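Local coordinates for FAD-dependent oxidoreductase (PDB 3M9V), which takes part in the biosynthesis of the sugar D-kijanose as a flavin-dependent enzyme of the acyl-CoA dehydrogenase family, binding dTDP, probably as part of a dTDP-sugar substrate, at the interface of chains A and B and the interface of chains A and C. Sequence-based numbering; all coordinates share one arbitrary frame. Chains: chain A/B/C, FAD-dependent oxidoreductase.

All three contacts use the N-terminal half of helix 291-323 of chain A and helix 391-402 of a neighbour. Contact 2 adds A:Ser360, and contact 3 adds A:Leu282 and A:Pro289. Centres of the C-alpha atoms are about 14 Å apart for contacts 1 and 2, 13 Å for contacts 1 and 3, and 11 Å for contacts 2 and 3. B:Tyr391 in contact 1 and C:Tyr391 in contact 2 are the same residue in two copies. Contact 1 is charged, contact 2 is apolar with water bridges between backbones, and contact 3 is apolar. One helix thus meets two neighbours, fitting the tetramers common in this family.

Contact 1: the interface of chains A and B. Residues chain A 295, 299, 302-303; chain B 345, 349, 391.
A:Glu299 carries the polar contact, reaching B:Arg349 and B:Tyr391. B:Arg349 meets the carboxylate end-on with two nitrogens. Its NH2 donates to A:Glu299 OE1 at 2.5 Å, a hydrogen bond and also a salt bridge. Its NH1 donates to A:Glu299 OE2 at 2.9 Å. Both oxygens use their syn lone pairs, and the carboxylate and guanidinium planes lie 19° apart. B:Tyr391 OH donates to the anti lone pair of A:Glu299 OE2 at 2.6 Å. OE2 thus accepts from both the arginine and the tyrosine. The bend of the glutamate chain at chi2 (-85°) helps turn the carboxylate toward this pair.

A:Arg303 adds a salt bridge within chain A, its NH1 standing 3.3 Å from A:Glu299 OE1. The two guanidinium groups meet edge to edge around this oxygen. The shared carboxylate would probably offset their like charges. A glutamine in place of A:Glu299 removes the negative charge, and would probably leave the two guanidinium groups facing each other unbalanced and weaken the paired grip of B:Arg349.

Carbon packing flanks the cluster, with A:Ser302 CB 3.8 Å from B:Leu345 CD2. The methyl CG2 of A:Thr295 makes a van der Waals contact with the phenol oxygen B:Tyr391 OH at 3.6 Å.

In the helical C-terminal part of the fold, helix 291-323 of chain A crosses helices 329-362 and 391-402 of chain B, with the charged cluster between them.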
loop_
_atom_site.group_PDB
_atom_site.type_symbol
_atom_site.label_atom_id
_atom_site.label_comp_id
_atom_site.label_asym_id
_atom_site.label_seq_id
_atom_site.Cartn_x
_atom_site.Cartn_y
_atom_site.Cartn_z
ATOM N N THR A 295 -10.440 5.979 12.020
ATOM C CA THR A 295 -9.586 4.886 11.532
ATOM C C THR A 295 -8.279 5.484 11.000
ATOM O O THR A 295 -7.215 5.017 11.387
ATOM C CB THR A 295 -10.331 4.102 10.432
ATOM O OG1 THR A 295 -11.477 3.466 11.006
ATOM C CG2 THR A 295 -9.436 3.028 9.775
ATOM N N GLU A 299 -4.429 4.871 12.207
ATOM C CA GLU A 299 -3.425 4.379 11.256
ATOM C C GLU A 299 -2.209 5.308 11.248
ATOM O O GLU A 299 -1.059 4.860 11.278
ATOM C CB GLU A 299 -3.988 4.280 9.825
ATOM C CG GLU A 299 -5.050 3.196 9.597
ATOM C CD GLU A 299 -4.408 1.857 9.307
ATOM O OE1 GLU A 299 -3.198 1.839 8.937
ATOM O OE2 GLU A 299 -5.112 0.836 9.478
ATOM N N SER A 302 -0.078 4.987 14.396
ATOM C CA SER A 302 0.833 3.838 14.353
ATOM C C SER A 302 1.956 3.995 13.305
ATOM O O SER A 302 3.118 3.658 13.553
ATOM C CB SER A 302 0.022 2.567 14.061
ATOM O OG SER A 302 0.865 1.457 13.761
ATOM N N ARG A 303 1.633 4.536 12.137
ATOM C CA ARG A 303 2.658 4.844 11.122
ATOM C C ARG A 303 3.723 5.845 11.579
ATOM O O ARG A 303 4.901 5.675 11.290
ATOM C CB ARG A 303 2.031 5.362 9.824
ATOM C CG ARG A 303 1.450 4.220 8.955
ATOM C CD ARG A 303 0.684 4.695 7.691
ATOM N NE ARG A 303 1.084 3.792 6.619
ATOM C CZ ARG A 303 0.513 2.619 6.356
ATOM N NH1 ARG A 303 -0.549 2.220 7.046
ATOM N NH2 ARG A 303 0.997 1.843 5.392
ATOM N N LEU B 345 0.112 -2.875 15.605
ATOM C CA LEU B 345 -0.558 -2.630 14.337
ATOM C C LEU B 345 0.444 -2.615 13.178
ATOM O O LEU B 345 0.194 -3.190 12.115
ATOM C CB LEU B 345 -1.346 -1.327 14.423
ATOM C CG LEU B 345 -2.470 -1.120 13.401
ATOM C CD1 LEU B 345 -3.473 -0.219 14.098
ATOM C CD2 LEU B 345 -1.891 -0.260 12.311
ATOM N N ARG B 349 0.844 -5.508 9.962
ATOM C CA ARG B 349 0.818 -5.201 8.541
ATOM C C ARG B 349 2.168 -5.514 7.910
ATOM O O ARG B 349 2.213 -6.130 6.846
ATOM C CB ARG B 349 0.408 -3.750 8.266
ATOM C CG ARG B 349 -0.056 -3.551 6.832
ATOM C CD ARG B 349 -1.057 -2.420 6.705
ATOM N NE ARG B 349 -2.234 -2.600 7.551
ATOM C CZ ARG B 349 -2.853 -1.586 8.152
ATOM N NH1 ARG B 349 -3.915 -1.796 8.914
ATOM N NH2 ARG B 349 -2.399 -0.355 7.978
ATOM N N TYR B 391 -7.316 -5.766 15.227
ATOM C CA TYR B 391 -7.338 -4.536 14.440
ATOM C C TYR B 391 -8.514 -3.606 14.740
ATOM O O TYR B 391 -8.330 -2.439 15.067
ATOM C CB TYR B 391 -7.278 -4.829 12.934
ATOM C CG TYR B 391 -7.375 -3.572 12.116
ATOM C CD1 TYR B 391 -6.310 -2.682 12.061
ATOM C CD2 TYR B 391 -8.519 -3.276 11.379
ATOM C CE1 TYR B 391 -6.371 -1.517 11.326
ATOM C CE2 TYR B 391 -8.579 -2.103 10.630
ATOM C CZ TYR B 391 -7.504 -1.240 10.592
ATOM O OH TYR B 391 -7.519 -0.052 9.889
#

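Contact 2: the interface of chains A and C. Residues chain A 292-293, 296, 360; chain C 391-392, 395.
A:Ala292 and C:Val392 both have helical backbones and lie at the starts of helices 291-323 and 391-402. Water 1 joins them, lying 2.8 Å from A:Ala292 N and 2.9 Å from C:Val392 O. A second bridge between backbones runs through water 2, which lies 3.0 Å from C:Val392 N. Water 2 is also 3.1 Å from the carbonyl oxygen A:Ser360 O.

The side chains pack through carbon. The methyl CB of A:Ala292 points at chain C and touches C:Val395, C:Tyr391 and C:Val392. It sits 3.8 Å from C:Val395 CB, at the branch point of the valine. A:Ala292 CB also lies 3.9 Å from C:Tyr391 CE2, on the rim of the ring. C:Val392 approaches the same methyl with its CA and CG2.

A:Leu296 reaches C:Tyr391 with its CD1 branch, 4.0 Å from CE2. C:Tyr391 has CG anti to its backbone N (chi1 177°), which puts the CE2 edge of the ring between the alanine methyl and the leucine CD1. Within chain C, C:Val395 CG2 lies over one face of the C:Tyr391 ring, 3.6 Å above the plane and offset toward the rim, and is likely to limit the turning of the ring.

Helix 391-402 of chain C supplies its three residues from the first turns. Chain A answers with the start of helix 291-323 and, through A:Ser360, the end of helix 329-362.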
loop_
_atom_site.group_PDB
_atom_site.type_symbol
_atom_site.label_atom_id
_atom_site.label_comp_id
_atom_site.label_asym_id
_atom_site.label_seq_id
_atom_site.Cartn_x
_atom_site.Cartn_y
_atom_site.Cartn_z
ATOM N N ALA A 292 -14.446 6.942 9.327
ATOM C CA ALA A 292 -13.198 6.935 8.560
ATOM C C ALA A 292 -12.119 7.824 9.163
ATOM O O ALA A 292 -10.922 7.577 8.937
ATOM C CB ALA A 292 -13.448 7.395 7.140
ATOM N N ALA A 293 -12.528 8.862 9.901
ATOM C CA ALA A 293 -11.549 9.782 10.477
ATOM C C ALA A 293 -10.912 9.100 11.675
ATOM O O ALA A 293 -9.701 9.236 11.888
ATOM C CB ALA A 293 -12.171 11.152 10.857
ATOM N N LEU A 296 -8.334 6.537 10.187
ATOM C CA LEU A 296 -7.160 7.324 9.772
ATOM C C LEU A 296 -6.257 7.788 10.925
ATOM O O LEU A 296 -5.028 7.634 10.899
ATOM C CB LEU A 296 -7.618 8.553 8.976
ATOM C CG LEU A 296 -7.885 8.272 7.485
ATOM C CD1 LEU A 296 -8.290 9.598 6.875
ATOM C CD2 LEU A 296 -6.603 7.759 6.838
ATOM N N SER A 360 -6.610 14.348 4.160
ATOM C CA SER A 360 -7.925 13.723 4.210
ATOM C C SER A 360 -8.638 14.053 5.529
ATOM O O SER A 360 -9.849 14.231 5.500
ATOM C CB SER A 360 -7.826 12.204 4.077
ATOM O OG SER A 360 -7.245 11.912 2.824
ATOM N N TYR C 391 -13.459 11.691 0.904
ATOM C CA TYR C 391 -13.154 10.379 1.471
ATOM C C TYR C 391 -13.967 10.017 2.714
ATOM O O TYR C 391 -14.628 8.986 2.758
ATOM C CB TYR C 391 -11.655 10.228 1.766
ATOM C CG TYR C 391 -11.345 8.910 2.419
ATOM C CD1 TYR C 391 -11.396 7.731 1.687
ATOM C CD2 TYR C 391 -10.980 8.836 3.761
ATOM C CE1 TYR C 391 -11.124 6.506 2.258
ATOM C CE2 TYR C 391 -10.698 7.600 4.337
ATOM C CZ TYR C 391 -10.754 6.446 3.584
ATOM O OH TYR C 391 -10.510 5.194 4.110
ATOM N N VAL C 392 -13.894 10.860 3.735
ATOM C CA VAL C 392 -14.628 10.616 4.976
ATOM C C VAL C 392 -16.133 10.411 4.813
ATOM O O VAL C 392 -16.696 9.437 5.340
ATOM C CB VAL C 392 -14.231 11.619 6.083
ATOM C CG1 VAL C 392 -15.092 11.373 7.306
ATOM C CG2 VAL C 392 -12.730 11.394 6.453
ATOM N N VAL C 395 -16.982 7.105 2.785
ATOM C CA VAL C 395 -16.945 5.835 3.499
ATOM C C VAL C 395 -18.306 5.635 4.207
ATOM O O VAL C 395 -18.831 4.520 4.229
ATOM C CB VAL C 395 -15.774 5.832 4.508
ATOM C CG1 VAL C 395 -16.040 4.817 5.593
ATOM C CG2 VAL C 395 -14.418 5.585 3.738
HETATM O O HOH W 1 -16.606 7.870 7.734
HETATM O O HOH W 2 -12.169 13.257 3.663
#

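Contact 3: the interface of chains A and B. Residues chain A 282, 289, 294, 297; chain B 399, 402-403.
Helix 291-323 of chain A meets the end of helix 391-402 of chain B and B:Leu403, which follows it. The end of helix 264-283 and the loop residue A:Pro289 complete the chain A side.

B:Leu403 is the main apolar group from chain B. Its CD1 branch lies 4.0 Å from A:Leu294 CD2. The two leucines run nearly perpendicular. The same B:Leu403 CD1 also reaches A:Pro289 CG at 4.1 Å, where the proline and leucine lie antiparallel. A:Leu282 is a more distant neighbour, its CB lying 4.3 Å from the other branch, B:Leu403 CD2.

A:Val297 uses CG1 against chain B. This branch is anti to its backbone N (chi1 165°), which turns it toward helix 391-402. A:Val297 CG1 meets the methyl B:Ala402 CB at 3.8 Å and also packs near B:Ser399 CA at 4.1 Å.

B:Ser399 packs beside A:Leu294. Its chi1 of 57° brings OG near CB and CD2 of the leucine. None of the N or O atoms of these residues pairs across the contact, so carbon packing holds this patch. The carbonyl oxygen A:Leu294 O lies 3.4 Å from B:Ser399 CB.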
loop_
_atom_site.group_PDB
_atom_site.type_symbol
_atom_site.label_atom_id
_atom_site.label_comp_id
_atom_site.label_asym_id
_atom_site.label_seq_id
_atom_site.Cartn_x
_atom_site.Cartn_y
_atom_site.Cartn_z
ATOM N N LEU A 282 -9.326 18.338 14.140
ATOM C CA LEU A 282 -10.452 17.490 14.478
ATOM C C LEU A 282 -11.050 17.888 15.820
ATOM O O LEU A 282 -12.269 17.834 16.001
ATOM C CB LEU A 282 -10.046 16.016 14.530
ATOM C CG LEU A 282 -9.936 15.363 13.162
ATOM C CD1 LEU A 282 -9.161 14.073 13.396
ATOM C CD2 LEU A 282 -11.330 15.067 12.651
ATOM N N PRO A 289 -15.767 12.959 15.343
ATOM C CA PRO A 289 -15.202 12.511 14.072
ATOM C C PRO A 289 -15.969 11.327 13.483
ATOM O O PRO A 289 -16.399 10.433 14.204
ATOM C CB PRO A 289 -13.763 12.106 14.434
ATOM C CG PRO A 289 -13.500 12.675 15.806
ATOM C CD PRO A 289 -14.830 12.822 16.471
ATOM N N LEU A 294 -11.691 8.326 12.427
ATOM C CA LEU A 294 -11.134 7.663 13.615
ATOM C C LEU A 294 -10.126 6.627 13.136
ATOM O O LEU A 294 -9.084 6.415 13.758
ATOM C CB LEU A 294 -12.219 6.897 14.382
ATOM C CG LEU A 294 -13.252 7.793 15.080
ATOM C CD1 LEU A 294 -14.294 6.897 15.745
ATOM C CD2 LEU A 294 -12.571 8.725 16.071
ATOM N N VAL A 297 -6.877 8.331 11.968
ATOM C CA VAL A 297 -6.136 8.769 13.132
ATOM C C VAL A 297 -5.363 7.590 13.730
ATOM O O VAL A 297 -4.194 7.748 14.090
ATOM C CB VAL A 297 -7.086 9.380 14.220
ATOM C CG1 VAL A 297 -6.335 9.470 15.549
ATOM C CG2 VAL A 297 -7.551 10.772 13.726
ATOM N N SER B 399 -7.474 5.655 18.539
ATOM C CA SER B 399 -8.040 6.961 18.234
ATOM C C SER B 399 -8.579 7.604 19.513
ATOM O O SER B 399 -8.546 8.823 19.634
ATOM C CB SER B 399 -9.126 6.865 17.169
ATOM O OG SER B 399 -10.113 5.965 17.636
ATOM N N ALA B 402 -5.469 9.139 21.119
ATOM C CA ALA B 402 -4.862 10.249 20.382
ATOM C C ALA B 402 -5.751 11.483 20.497
ATOM O O ALA B 402 -5.252 12.594 20.491
ATOM C CB ALA B 402 -4.665 9.904 18.908
ATOM N N LEU B 403 -7.059 11.311 20.622
ATOM C CA LEU B 403 -7.967 12.444 20.571
ATOM C C LEU B 403 -8.451 12.763 21.984
ATOM O O LEU B 403 -9.319 13.623 22.148
ATOM C CB LEU B 403 -9.179 12.138 19.692
ATOM C CG LEU B 403 -8.855 12.080 18.203
ATOM C CD1 LEU B 403 -10.020 11.413 17.485
ATOM C CD2 LEU B 403 -8.575 13.483 17.661
#